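Local coordinates for putative capsid protein of prophage (Escherichia coli CFT073, PDB 3BQW), which is a putative major capsid protein of a prophage, whose copies probably pack together into the icosahedral shell that encloses the phage DNA, at residues V141-V144 with K148-I151; K177-Q182 with A211-T216; L239-K242 with V247-F250; T306-T309 with F313-K316. All coordinates share one frame; numbering follows the deposited sequence.

Interaction 1 (V141-V144 with K148-I151)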
ATOM      1  N   VAL A 141       0.198  -5.405   2.052  1.00 22.05           N
ATOM      2  CA  VAL A 141      -0.084  -6.715   1.530  1.00 22.65           C
ATOM      3  C   VAL A 141       0.774  -7.765   2.232  1.00 22.89           C
ATOM      4  O   VAL A 141       0.296  -8.832   2.567  1.00 23.94           O
ATOM      5  CB  VAL A 141       0.124  -6.811  -0.003  1.00 22.77           C
ATOM      6  CG1 VAL A 141      -0.108  -8.263  -0.470  1.00 21.98           C
ATOM      7  CG2 VAL A 141      -0.811  -5.847  -0.742  1.00 22.91           C
ATOM      8  N   ASN A 142       2.039  -7.467   2.450  1.00 23.14           N
ATOM      9  CA  ASN A 142       2.894  -8.382   3.209  1.00 23.62           C
ATOM     10  C   ASN A 142       2.394  -8.641   4.634  1.00 22.39           C
ATOM     11  O   ASN A 142       2.419  -9.761   5.102  1.00 22.63           O
ATOM     12  CB  ASN A 142       4.335  -7.872   3.216  1.00 24.28           C
ATOM     13  CG  ASN A 142       5.015  -7.988   1.844  1.00 27.74           C
ATOM     14  OD1 ASN A 142       4.400  -8.353   0.862  1.00 31.96           O
ATOM     15  ND2 ASN A 142       6.290  -7.638   1.786  1.00 33.47           N
ATOM     16  N   ALA A 143       1.941  -7.607   5.321  1.00 22.20           N
ATOM     17  CA  ALA A 143       1.426  -7.767   6.673  1.00 22.59           C
ATOM     18  C   ALA A 143       0.210  -8.701   6.687  1.00 22.99           C
ATOM     19  O   ALA A 143       0.158  -9.635   7.459  1.00 23.50           O
ATOM     20  CB  ALA A 143       1.077  -6.415   7.283  1.00 21.98           C
ATOM     21  N   VAL A 144      -0.745  -8.446   5.803  1.00 24.07           N
ATOM     22  CA  VAL A 144      -1.984  -9.220   5.706  1.00 24.71           C
ATOM     23  C   VAL A 144      -1.714 -10.669   5.317  1.00 24.96           C
ATOM     24  O   VAL A 144      -2.348 -11.569   5.863  1.00 26.07           O
ATOM     25  CB  VAL A 144      -2.963  -8.555   4.680  1.00 24.65           C
ATOM     26  CG1 VAL A 144      -4.084  -9.517   4.257  1.00 25.92           C
ATOM     27  CG2 VAL A 144      -3.521  -7.262   5.265  1.00 23.53           C
ATOM     28  N   LYS A 148       4.158 -10.298   8.436  1.00 25.43           N
ATOM     29  CA  LYS A 148       5.493  -9.704   8.604  1.00 25.49           C
ATOM     30  C   LYS A 148       5.871  -8.625   7.576  1.00 25.41           C
ATOM     31  O   LYS A 148       5.459  -8.652   6.415  1.00 25.36           O
ATOM     32  CB  LYS A 148       6.559 -10.789   8.568  1.00 25.74           C
ATOM     33  CG  LYS A 148       6.419 -11.821   9.675  1.00 26.58           C
ATOM     34  CD  LYS A 148       7.119 -13.107   9.274  1.00 26.43           C
ATOM     35  CE  LYS A 148       7.183 -14.052  10.441  1.00 26.74           C
ATOM     36  NZ  LYS A 148       7.985 -15.232  10.053  1.00 28.22           N
ATOM     37  N   ASN A 149       6.671  -7.670   8.047  1.00 25.42           N
ATOM     38  CA  ASN A 149       7.313  -6.668   7.217  1.00 25.29           C
ATOM     39  C   ASN A 149       8.813  -6.651   7.499  1.00 25.56           C
ATOM     40  O   ASN A 149       9.242  -6.726   8.672  1.00 24.76           O
ATOM     41  CB  ASN A 149       6.781  -5.262   7.532  1.00 25.54           C
ATOM     42  CG  ASN A 149       5.363  -5.037   7.075  1.00 26.86           C
ATOM     43  OD1 ASN A 149       4.814  -5.768   6.220  1.00 27.85           O
ATOM     44  ND2 ASN A 149       4.749  -4.010   7.637  1.00 23.05           N
ATOM     45  N   ILE A 150       9.600  -6.504   6.432  1.00 26.10           N
ATOM     46  CA  ILE A 150      11.011  -6.162   6.553  1.00 26.91           C
ATOM     47  C   ILE A 150      11.175  -4.663   6.377  1.00 27.71           C
ATOM     48  O   ILE A 150      10.823  -4.115   5.349  1.00 27.95           O
ATOM     49  CB  ILE A 150      11.872  -6.920   5.545  1.00 27.35           C
ATOM     50  CG1 ILE A 150      11.916  -8.400   5.940  1.00 27.04           C
ATOM     51  CG2 ILE A 150      13.334  -6.314   5.488  1.00 25.21           C
ATOM     52  CD1 ILE A 150      12.245  -9.338   4.803  1.00 29.11           C
ATOM     53  N   ILE A 151      11.689  -4.004   7.411  1.00 28.90           N
ATOM     54  CA  ILE A 151      11.798  -2.556   7.437  1.00 29.37           C
ATOM     55  C   ILE A 151      13.253  -2.142   7.186  1.00 31.03           C
ATOM     56  O   ILE A 151      14.178  -2.628   7.841  1.00 29.57           O
ATOM     57  CB  ILE A 151      11.279  -1.983   8.791  1.00 29.27           C
ATOM     58  CG1 ILE A 151       9.850  -2.485   9.101  1.00 28.94           C
ATOM     59  CG2 ILE A 151      11.372  -0.433   8.838  1.00 29.17           C
ATOM     60  CD1 ILE A 151       8.832  -2.360   7.937  1.00 28.88           C
TER
HETATM   61  O   HOH W   1       7.997  -6.370   3.868  1.00 37.40           O

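Interaction 2 (K177-Q182 with A211-T216)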
ATOM      1  N   LYS A 177      -6.750 -30.110  -0.469  1.00 31.24           N
ATOM      2  CA  LYS A 177      -7.465 -30.238  -1.726  1.00 32.05           C
ATOM      3  C   LYS A 177      -7.053 -29.146  -2.716  1.00 30.98           C
ATOM      4  O   LYS A 177      -7.259 -27.966  -2.470  1.00 31.30           O
ATOM      5  CB  LYS A 177      -8.962 -30.157  -1.411  1.00 32.31           C
ATOM      6  CG  LYS A 177      -9.903 -30.315  -2.585  1.00 35.06           C
ATOM      7  CD  LYS A 177     -11.386 -30.400  -2.144  1.00 35.09           C
ATOM      8  CE  LYS A 177     -11.681 -31.655  -1.317  1.00 36.46           C
ATOM      9  NZ  LYS A 177     -13.153 -31.922  -1.246  1.00 37.64           N
ATOM     10  N   LYS A 178      -6.437 -29.546  -3.822  1.00 30.53           N
ATOM     11  CA  LYS A 178      -6.065 -28.619  -4.891  1.00 30.05           C
ATOM     12  C   LYS A 178      -7.210 -28.385  -5.889  1.00 29.26           C
ATOM     13  O   LYS A 178      -7.809 -29.321  -6.397  1.00 28.83           O
ATOM     14  CB  LYS A 178      -4.864 -29.152  -5.662  1.00 30.08           C
ATOM     15  CG  LYS A 178      -3.622 -29.391  -4.852  1.00 32.40           C
ATOM     16  CD  LYS A 178      -2.441 -29.566  -5.793  1.00 35.84           C
ATOM     17  CE  LYS A 178      -1.214 -30.117  -5.088  1.00 38.64           C
ATOM     18  NZ  LYS A 178      -0.128 -30.437  -6.074  1.00 41.67           N
ATOM     19  N   TRP A 179      -7.470 -27.127  -6.211  1.00 29.06           N
ATOM     20  CA  TRP A 179      -8.505 -26.789  -7.198  1.00 28.41           C
ATOM     21  C   TRP A 179      -8.195 -27.305  -8.596  1.00 28.63           C
ATOM     22  O   TRP A 179      -9.100 -27.685  -9.333  1.00 28.92           O
ATOM     23  CB  TRP A 179      -8.731 -25.274  -7.247  1.00 27.43           C
ATOM     24  CG  TRP A 179      -9.704 -24.775  -6.246  1.00 26.40           C
ATOM     25  CD1 TRP A 179     -10.510 -25.518  -5.453  1.00 25.99           C
ATOM     26  CD2 TRP A 179     -10.037 -23.408  -5.981  1.00 26.93           C
ATOM     27  NE1 TRP A 179     -11.291 -24.717  -4.671  1.00 25.99           N
ATOM     28  CE2 TRP A 179     -11.035 -23.411  -4.983  1.00 25.86           C
ATOM     29  CE3 TRP A 179      -9.576 -22.180  -6.471  1.00 26.60           C
ATOM     30  CZ2 TRP A 179     -11.580 -22.245  -4.470  1.00 25.90           C
ATOM     31  CZ3 TRP A 179     -10.113 -21.022  -5.954  1.00 26.03           C
ATOM     32  CH2 TRP A 179     -11.093 -21.056  -4.956  1.00 25.88           C
ATOM     33  N   SER A 180      -6.919 -27.315  -8.953  1.00 28.87           N
ATOM     34  CA  SER A 180      -6.488 -27.760 -10.263  1.00 29.56           C
ATOM     35  C   SER A 180      -6.890 -29.233 -10.509  1.00 30.15           C
ATOM     36  O   SER A 180      -7.092 -29.639 -11.640  1.00 30.07           O
ATOM     37  CB  SER A 180      -4.974 -27.573 -10.390  1.00 29.29           C
ATOM     38  OG  SER A 180      -4.299 -28.412  -9.464  1.00 30.59           O
ATOM     39  N   GLU A 181      -7.056 -29.990  -9.425  1.00 30.79           N
ATOM     40  CA  GLU A 181      -7.364 -31.399  -9.466  1.00 31.53           C
ATOM     41  C   GLU A 181      -8.845 -31.689  -9.296  1.00 31.39           C
ATOM     42  O   GLU A 181      -9.239 -32.857  -9.248  1.00 31.75           O
ATOM     43  CB  GLU A 181      -6.572 -32.125  -8.358  1.00 31.58           C
ATOM     44  CG  GLU A 181      -5.065 -32.146  -8.611  1.00 32.58           C
ATOM     45  CD  GLU A 181      -4.268 -32.852  -7.514  1.00 33.76           C
ATOM     46  OE1 GLU A 181      -4.875 -33.311  -6.521  1.00 36.62           O
ATOM     47  OE2 GLU A 181      -3.019 -32.926  -7.645  1.00 35.57           O
ATOM     48  N   GLN A 182      -9.681 -30.661  -9.195  1.00 31.28           N
ATOM     49  CA  GLN A 182     -11.104 -30.906  -8.996  1.00 31.21           C
ATOM     50  C   GLN A 182     -11.847 -30.989 -10.310  1.00 31.77           C
ATOM     51  O   GLN A 182     -11.367 -30.523 -11.341  1.00 32.70           O
ATOM     52  CB  GLN A 182     -11.727 -29.854  -8.079  1.00 31.25           C
ATOM     53  CG  GLN A 182     -11.063 -29.743  -6.720  1.00 30.17           C
ATOM     54  CD  GLN A 182     -10.889 -31.083  -6.041  1.00 30.15           C
ATOM     55  OE1 GLN A 182     -11.827 -31.868  -5.976  1.00 30.79           O
ATOM     56  NE2 GLN A 182      -9.680 -31.366  -5.563  1.00 29.67           N
ATOM     57  N   ALA A 211      -4.839 -13.081 -10.303  1.00 24.94           N
ATOM     58  CA  ALA A 211      -5.392 -13.408 -11.619  1.00 25.62           C
ATOM     59  C   ALA A 211      -5.587 -14.883 -11.859  1.00 25.51           C
ATOM     60  O   ALA A 211      -6.540 -15.296 -12.516  1.00 26.26           O
ATOM     61  CB  ALA A 211      -4.484 -12.818 -12.745  1.00 25.58           C
ATOM     62  N   GLU A 212      -4.654 -15.672 -11.350  1.00 26.42           N
ATOM     63  CA  GLU A 212      -4.669 -17.103 -11.526  1.00 26.18           C
ATOM     64  C   GLU A 212      -5.790 -17.685 -10.678  1.00 25.57           C
ATOM     65  O   GLU A 212      -6.521 -18.555 -11.136  1.00 25.07           O
ATOM     66  CB  GLU A 212      -3.299 -17.670 -11.165  1.00 27.31           C
ATOM     67  CG  GLU A 212      -3.185 -19.194 -11.144  1.00 30.26           C
ATOM     68  CD  GLU A 212      -3.647 -19.846 -12.416  1.00 35.86           C
ATOM     69  OE1 GLU A 212      -3.507 -19.226 -13.496  1.00 39.43           O
ATOM     70  OE2 GLU A 212      -4.141 -21.001 -12.340  1.00 39.45           O
ATOM     71  N   VAL A 213      -5.964 -17.159  -9.466  1.00 24.62           N
ATOM     72  CA  VAL A 213      -7.106 -17.536  -8.628  1.00 24.47           C
ATOM     73  C   VAL A 213      -8.445 -17.273  -9.323  1.00 24.42           C
ATOM     74  O   VAL A 213      -9.318 -18.136  -9.340  1.00 24.31           O
ATOM     75  CB  VAL A 213      -7.114 -16.851  -7.252  1.00 23.99           C
ATOM     76  CG1 VAL A 213      -8.362 -17.287  -6.466  1.00 24.01           C
ATOM     77  CG2 VAL A 213      -5.844 -17.171  -6.477  1.00 22.37           C
ATOM     78  N   TRP A 214      -8.617 -16.083  -9.873  1.00 25.07           N
ATOM     79  CA  TRP A 214      -9.864 -15.746 -10.543  1.00 25.58           C
ATOM     80  C   TRP A 214     -10.122 -16.655 -11.748  1.00 25.85           C
ATOM     81  O   TRP A 214     -11.210 -17.169 -11.888  1.00 24.87           O
ATOM     82  CB  TRP A 214      -9.871 -14.285 -10.966  1.00 26.09           C
ATOM     83  CG  TRP A 214     -11.029 -13.908 -11.804  1.00 26.40           C
ATOM     84  CD1 TRP A 214     -10.983 -13.426 -13.079  1.00 27.28           C
ATOM     85  CD2 TRP A 214     -12.425 -13.989 -11.455  1.00 26.80           C
ATOM     86  NE1 TRP A 214     -12.257 -13.167 -13.532  1.00 27.09           N
ATOM     87  CE2 TRP A 214     -13.159 -13.506 -12.566  1.00 25.15           C
ATOM     88  CE3 TRP A 214     -13.120 -14.400 -10.312  1.00 27.29           C
ATOM     89  CZ2 TRP A 214     -14.550 -13.427 -12.573  1.00 25.84           C
ATOM     90  CZ3 TRP A 214     -14.503 -14.315 -10.308  1.00 26.93           C
ATOM     91  CH2 TRP A 214     -15.212 -13.838 -11.442  1.00 26.81           C
ATOM     92  N   ARG A 215      -9.098 -16.870 -12.573  1.00 27.03           N
ATOM     93  CA  ARG A 215      -9.164 -17.803 -13.720  1.00 28.81           C
ATOM     94  C   ARG A 215      -9.698 -19.195 -13.310  1.00 27.87           C
ATOM     95  O   ARG A 215     -10.619 -19.750 -13.927  1.00 27.08           O
ATOM     96  CB  ARG A 215      -7.760 -17.910 -14.361  1.00 28.91           C
ATOM     97  CG  ARG A 215      -7.679 -18.677 -15.666  1.00 32.80           C
ATOM     98  CD  ARG A 215      -6.224 -19.053 -16.069  1.00 34.45           C
ATOM     99  NE  ARG A 215      -5.604 -20.088 -15.220  1.00 38.89           N
ATOM    100  CZ  ARG A 215      -5.966 -21.383 -15.194  1.00 41.82           C
ATOM    101  NH1 ARG A 215      -6.940 -21.847 -15.976  1.00 42.80           N
ATOM    102  NH2 ARG A 215      -5.349 -22.243 -14.382  1.00 41.03           N
ATOM    103  N   THR A 216      -9.103 -19.753 -12.261  1.00 27.11           N
ATOM    104  CA  THR A 216      -9.466 -21.077 -11.763  1.00 26.12           C
ATOM    105  C   THR A 216     -10.876 -21.122 -11.162  1.00 25.70           C
ATOM    106  O   THR A 216     -11.688 -21.977 -11.522  1.00 24.39           O
ATOM    107  CB  THR A 216      -8.455 -21.515 -10.699  1.00 26.16           C
ATOM    108  OG1 THR A 216      -7.145 -21.449 -11.259  1.00 26.31           O
ATOM    109  CG2 THR A 216      -8.753 -22.950 -10.193  1.00 26.80           C
TER

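Interaction 3 (L239-K242 with V247-F250)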
ATOM      1  N   LEU A 239     -17.148   0.379  -3.210  1.00 37.37           N
ATOM      2  CA  LEU A 239     -16.684   1.762  -3.180  1.00 37.77           C
ATOM      3  C   LEU A 239     -15.153   1.902  -3.290  1.00 37.27           C
ATOM      4  O   LEU A 239     -14.641   2.758  -4.022  1.00 37.59           O
ATOM      5  CB  LEU A 239     -17.133   2.417  -1.874  1.00 38.28           C
ATOM      6  CG  LEU A 239     -18.231   3.475  -1.874  1.00 39.55           C
ATOM      7  CD1 LEU A 239     -19.541   3.013  -2.525  1.00 39.73           C
ATOM      8  CD2 LEU A 239     -18.427   3.877  -0.400  1.00 39.22           C
ATOM      9  N   ALA A 240     -14.423   1.087  -2.540  1.00 36.49           N
ATOM     10  CA  ALA A 240     -12.961   1.122  -2.594  1.00 36.00           C
ATOM     11  C   ALA A 240     -12.364   0.875  -3.993  1.00 35.27           C
ATOM     12  O   ALA A 240     -11.268   1.353  -4.263  1.00 36.50           O
ATOM     13  CB  ALA A 240     -12.370   0.144  -1.599  1.00 35.94           C
ATOM     14  N   CYS A 241     -13.057   0.149  -4.867  1.00 33.92           N
ATOM     15  CA  CYS A 241     -12.537  -0.178  -6.204  1.00 33.31           C
ATOM     16  C   CYS A 241     -12.772   0.869  -7.292  1.00 33.76           C
ATOM     17  O   CYS A 241     -12.092   0.855  -8.324  1.00 32.89           O
ATOM     18  CB  CYS A 241     -13.159  -1.479  -6.706  1.00 33.42           C
ATOM     19  SG  CYS A 241     -12.733  -2.953  -5.774  1.00 31.26           S
ATOM     20  N   LYS A 242     -13.758   1.745  -7.089  1.00 34.72           N
ATOM     21  CA  LYS A 242     -14.185   2.687  -8.134  1.00 35.34           C
ATOM     22  C   LYS A 242     -13.047   3.601  -8.609  1.00 34.17           C
ATOM     23  O   LYS A 242     -12.998   3.952  -9.785  1.00 33.88           O
ATOM     24  CB  LYS A 242     -15.413   3.500  -7.677  1.00 35.72           C
ATOM     25  CG  LYS A 242     -16.713   2.625  -7.614  1.00 38.73           C
ATOM     26  CD  LYS A 242     -18.023   3.434  -7.449  1.00 38.85           C
ATOM     27  CE  LYS A 242     -18.637   3.835  -8.812  1.00 42.67           C
ATOM     28  NZ  LYS A 242     -19.459   5.113  -8.772  1.00 42.61           N
ATOM     29  N   VAL A 247      -5.883  -1.182 -11.763  1.00 29.99           N
ATOM     30  CA  VAL A 247      -5.257  -2.393 -11.194  1.00 29.63           C
ATOM     31  C   VAL A 247      -6.199  -3.404 -10.524  1.00 28.60           C
ATOM     32  O   VAL A 247      -5.792  -4.505 -10.187  1.00 28.37           O
ATOM     33  CB  VAL A 247      -4.176  -2.014 -10.171  1.00 29.35           C
ATOM     34  CG1 VAL A 247      -3.109  -1.192 -10.857  1.00 31.69           C
ATOM     35  CG2 VAL A 247      -4.770  -1.230  -8.989  1.00 28.76           C
ATOM     36  N   VAL A 248      -7.452  -3.031 -10.381  1.00 28.45           N
ATOM     37  CA  VAL A 248      -8.425  -3.751  -9.590  1.00 28.49           C
ATOM     38  C   VAL A 248      -9.703  -3.878 -10.405  1.00 28.55           C
ATOM     39  O   VAL A 248     -10.070  -2.961 -11.131  1.00 28.11           O
ATOM     40  CB  VAL A 248      -8.686  -2.944  -8.290  1.00 29.48           C
ATOM     41  CG1 VAL A 248     -10.045  -3.150  -7.755  1.00 29.63           C
ATOM     42  CG2 VAL A 248      -7.612  -3.268  -7.256  1.00 28.54           C
ATOM     43  N   SER A 249     -10.362  -5.025 -10.295  1.00 27.77           N
ATOM     44  CA  SER A 249     -11.624  -5.234 -10.921  1.00 27.78           C
ATOM     45  C   SER A 249     -12.589  -5.842  -9.919  1.00 27.78           C
ATOM     46  O   SER A 249     -12.319  -6.898  -9.330  1.00 27.61           O
ATOM     47  CB  SER A 249     -11.476  -6.166 -12.115  1.00 28.13           C
ATOM     48  OG  SER A 249     -12.760  -6.452 -12.642  1.00 29.30           O
ATOM     49  N   PHE A 250     -13.710  -5.166  -9.734  1.00 27.60           N
ATOM     50  CA  PHE A 250     -14.773  -5.641  -8.906  1.00 27.81           C
ATOM     51  C   PHE A 250     -15.644  -6.558  -9.742  1.00 28.14           C
ATOM     52  O   PHE A 250     -16.131  -6.164 -10.788  1.00 27.66           O
ATOM     53  CB  PHE A 250     -15.613  -4.499  -8.327  1.00 28.33           C
ATOM     54  CG  PHE A 250     -16.546  -4.955  -7.243  1.00 28.30           C
ATOM     55  CD1 PHE A 250     -16.127  -4.999  -5.935  1.00 29.22           C
ATOM     56  CD2 PHE A 250     -17.811  -5.390  -7.548  1.00 28.56           C
ATOM     57  CE1 PHE A 250     -16.962  -5.467  -4.939  1.00 29.48           C
ATOM     58  CE2 PHE A 250     -18.661  -5.843  -6.560  1.00 29.53           C
ATOM     59  CZ  PHE A 250     -18.232  -5.895  -5.256  1.00 29.08           C
TER
HETATM   60  O   HOH W   2     -12.187  -1.112 -10.390  1.00 58.07           O

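Interaction 4 (T306-T309 with F313-K316)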
ATOM      1  N   THR A 306      11.455  24.670  11.071  1.00 36.70           N
ATOM      2  CA  THR A 306      10.207  25.407  10.843  1.00 35.16           C
ATOM      3  C   THR A 306       9.008  24.784  11.564  1.00 34.59           C
ATOM      4  O   THR A 306       7.855  25.176  11.329  1.00 34.36           O
ATOM      5  CB  THR A 306       9.933  25.485   9.345  1.00 35.42           C
ATOM      6  OG1 THR A 306       9.879  24.161   8.781  1.00 34.49           O
ATOM      7  CG2 THR A 306      11.056  26.260   8.670  1.00 34.32           C
ATOM      8  N   GLY A 307       9.289  23.828  12.452  1.00 33.69           N
ATOM      9  CA  GLY A 307       8.246  23.111  13.183  1.00 33.37           C
ATOM     10  C   GLY A 307       7.234  22.378  12.302  1.00 32.46           C
ATOM     11  O   GLY A 307       6.031  22.412  12.595  1.00 32.19           O
ATOM     12  N   ALA A 308       7.712  21.737  11.227  1.00 31.37           N
ATOM     13  CA  ALA A 308       6.823  21.022  10.273  1.00 30.79           C
ATOM     14  C   ALA A 308       7.080  19.481  10.224  1.00 30.51           C
ATOM     15  O   ALA A 308       6.835  18.802   9.199  1.00 30.16           O
ATOM     16  CB  ALA A 308       6.955  21.640   8.905  1.00 30.21           C
ATOM     17  N   THR A 309       7.550  18.942  11.354  1.00 30.06           N
ATOM     18  CA  THR A 309       7.949  17.547  11.479  1.00 29.34           C
ATOM     19  C   THR A 309       6.759  16.573  11.516  1.00 28.94           C
ATOM     20  O   THR A 309       6.903  15.369  11.229  1.00 27.84           O
ATOM     21  CB  THR A 309       8.814  17.345  12.750  1.00 29.69           C
ATOM     22  OG1 THR A 309       8.004  17.511  13.927  1.00 29.83           O
ATOM     23  CG2 THR A 309       9.998  18.347  12.784  1.00 30.05           C
ATOM     24  N   PHE A 313       3.867  13.776   4.497  1.00 25.50           N
ATOM     25  CA  PHE A 313       4.815  14.111   3.429  1.00 26.01           C
ATOM     26  C   PHE A 313       5.417  15.465   3.678  1.00 26.10           C
ATOM     27  O   PHE A 313       4.754  16.362   4.200  1.00 27.33           O
ATOM     28  CB  PHE A 313       4.110  14.158   2.060  1.00 26.74           C
ATOM     29  CG  PHE A 313       3.239  12.970   1.797  1.00 26.95           C
ATOM     30  CD1 PHE A 313       3.796  11.695   1.716  1.00 26.61           C
ATOM     31  CD2 PHE A 313       1.867  13.124   1.631  1.00 27.30           C
ATOM     32  CE1 PHE A 313       2.993  10.573   1.485  1.00 27.46           C
ATOM     33  CE2 PHE A 313       1.052  12.022   1.401  1.00 27.56           C
ATOM     34  CZ  PHE A 313       1.608  10.742   1.330  1.00 27.23           C
ATOM     35  N   TYR A 314       6.665  15.618   3.269  1.00 25.85           N
ATOM     36  CA  TYR A 314       7.346  16.892   3.332  1.00 25.80           C
ATOM     37  C   TYR A 314       8.183  17.065   2.061  1.00 25.51           C
ATOM     38  O   TYR A 314       9.249  16.472   1.930  1.00 23.91           O
ATOM     39  CB  TYR A 314       8.219  16.978   4.574  1.00 25.37           C
ATOM     40  CG  TYR A 314       8.778  18.331   4.799  1.00 26.15           C
ATOM     41  CD1 TYR A 314       8.070  19.280   5.539  1.00 26.64           C
ATOM     42  CD2 TYR A 314      10.024  18.684   4.279  1.00 24.87           C
ATOM     43  CE1 TYR A 314       8.589  20.551   5.726  1.00 26.39           C
ATOM     44  CE2 TYR A 314      10.543  19.923   4.482  1.00 25.46           C
ATOM     45  CZ  TYR A 314       9.826  20.852   5.200  1.00 25.78           C
ATOM     46  OH  TYR A 314      10.358  22.092   5.401  1.00 27.06           O
ATOM     47  N   PRO A 315       7.671  17.866   1.117  1.00 26.15           N
ATOM     48  CA  PRO A 315       8.324  18.127  -0.150  1.00 26.63           C
ATOM     49  C   PRO A 315       9.313  19.280  -0.077  1.00 26.85           C
ATOM     50  O   PRO A 315       9.117  20.232   0.684  1.00 27.47           O
ATOM     51  CB  PRO A 315       7.145  18.440  -1.066  1.00 27.04           C
ATOM     52  CG  PRO A 315       6.191  19.169  -0.174  1.00 27.72           C
ATOM     53  CD  PRO A 315       6.364  18.540   1.197  1.00 26.87           C
ATOM     54  N   LYS A 316      10.405  19.157  -0.826  1.00 26.93           N
ATOM     55  CA  LYS A 316      11.453  20.173  -0.862  1.00 26.85           C
ATOM     56  C   LYS A 316      11.834  20.372  -2.300  1.00 25.97           C
ATOM     57  O   LYS A 316      11.907  19.408  -3.041  1.00 25.20           O
ATOM     58  CB  LYS A 316      12.719  19.710  -0.124  1.00 26.83           C
ATOM     59  CG  LYS A 316      12.555  19.386   1.347  1.00 28.19           C
ATOM     60  CD  LYS A 316      13.855  18.791   1.956  1.00 28.02           C
ATOM     61  CE  LYS A 316      14.989  19.832   2.124  1.00 29.03           C
ATOM     62  NZ  LYS A 316      14.599  21.002   2.969  1.00 30.52           N
TER
HETATM   63  O   HOH W   3       8.721  24.001   6.360  1.00 35.73           O

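Interaction 1 (V141-V144 with K148-I151)
Lys148 meets Asn142 and Ala143 with its backbone, while its CB points away from the helix and its side chain touches Glu160 and Asp162 of strand 159-162. The touching atom is the carbonyl oxygen: Lys148 O rests 3.5 Å from Asn142 CB and stays 3.8 Å from Ala143 N. The same oxygen approaches Asn142 O to 3.5 Å, a pair of acceptors that cannot bond to each other. What links Asn142 to the strand is a water. It accepts from Asn142 ND2 at 3.0 Å and from Ile150 N, also at 3.0 Å, bridging side-chain amide and main chain. The first torsion of Asn142 (chi1 -70°) sets CG beside the backbone N and anti to the carbonyl carbon, and from there ND2 faces the water. This is the turn by which helix 113-146, probably the counterpart of the long spine helix of HK97-like capsid proteins, passes into strand 148-151, within this chain an outermost strand of a four-stranded antiparallel sheet. Thr146 tightens the reversal, its OG1 bonding both Asn142 O and Lys148 N. The side chain of Asn149 lies next to Ala143 and also touches Leu139, one helical turn earlier, while Ala143 itself touches Trp163.

Interaction 2 (K177-Q182 with A211-T216)
Trp179 meets Val213 and Thr216, one turn apart on helix 211-218, with its indole and CB, and so ties the loop after strand 170-172 to a helix of the lobe built round a seven-stranded mixed sheet. The two neighbours come from different directions. Val213 CG1 meets the benzo edge, near the ring plane, and lies 4.2 Å from Trp179 CZ3. Thr216 instead offers its methyl obliquely: CG2 sits 3.8 Å from Trp179 CB and 3.9 Å from the adjoining Trp179 CE3. The threonine can present carbon here because its first torsion (chi1 -55°) places CG2 anti to the backbone N, while the hydroxyl turns back along its own helix. The three touching residues are buried, and the indole has further holds outside the two segments: NE1 bonds to Asp192 OD2 on helix 190-198, and Phe220 makes an edge-to-face contact with it. The loop is itself braced by a short turn, in which Gln182 NE2 and Glu181 N reach Lys178 O from opposite faces of its carbonyl plane, the amide at 2.9 Å. On the helix, Arg215 grips the Glu212 carboxylate side-on, NE to OE1 and NH2 to OE2, on a flank that takes no part in the indole contact. Thr216 OG1 gives its proton to Glu212 O at 3.0 Å, tilted 33° from the carbonyl plane and on the opposite face from Thr216 N.

Interaction 3 (L239-K242 with V247-F250)
The carbonyl oxygens of Cys241 and Val248 are held by one shared water, which donates a proton to each: it lies 2.9 Å from Cys241 O and 2.9 Å from Val248 O. This bridge joins the C-terminal part of helix 236-241 to strand 248-254, the first arm of an antiparallel pairing with strand 257-267. Apart from the water, the contact is carried by sulfur and hydrocarbon. Cys241 SG is modelled 3.3 Å from Val248 CG1, a doubtfully short distance; the 3.7 Å from Cys241 CB to the same methyl is the sounder measure of the packing. CG1 stands roughly anti to the valine backbone N (chi1 151°), on the side that meets the sulfur. The same sulfur lies beside Phe250, 4.0 Å from CD1. It meets the ring at its edge, 82° off the normal and 5.3 Å from the centroid, a sulfur-aromatic contact made near the ring plane. Ile260 of the paired strand also touches both Cys241 and Val248. Two carbonyl acceptors can be joined only through a donor such as this water, whereas the thiol contributes dispersion and an edge-on sulfur-aromatic contact.

Interaction 4 (T306-T309 with F313-K316)
Ala308 and Tyr314 form the close-packed half of this contact. The methyl carbon Ala308 CB lies 3.7 Å from Tyr314 CE1, approaching the ring obliquely, and the backbone adds to the fit with Ala308 O at 3.9 Å from Tyr314 CD1. The ring gets there because its CG is anti to the backbone N (chi1 -171°), which sends it out from the strand towards the loop. The loop in turn is shaped by a Schellman motif that ends helix 301-305: Gly307, with positive phi, is the C-prime residue, and Ala308 N reaches back to Ala303 O while Gly307 N bonds Val304 O. Tyr314 lies on strand 314-319, which pairs antiparallel with strand 327-338, and its side chain also touches Glu302, Ala303 and Thr10. The far end is looser. Thr306 is exposed, and its OG1 stays 4.0 Å from Tyr314 OH, a gap that a water spans. That water lies in the plane of the tyrosine ring, at its edge, 2.7 Å from Tyr314 OH, and donates to Thr306 OG1 at 2.7 Å, a hydroxyl also hydrogen-bonded to Glu302 O.

How the interactions relate
The four contacts follow one another along the chain without overlapping, each closing before the next opens, and all lie within the phage capsid protein E family region. Three of them, interactions 1, 3 and 4, join a helix or its end to a strand only a few residues on; interaction 2 spans a longer stretch. Interactions 2 and 3 belong to the lobe with the seven-stranded mixed sheet and come within about 7 Å at their nearest atoms. Helix 113-146 is shared by interactions 1 and 4: interaction 1 sits near its C-terminal end, while Phe313 and Pro315 of interaction 4 pack against it. Interaction 4 lies on the opposite side of the chain's centre from interaction 2, their centres 48 Å apart, consistent with an extended subunit.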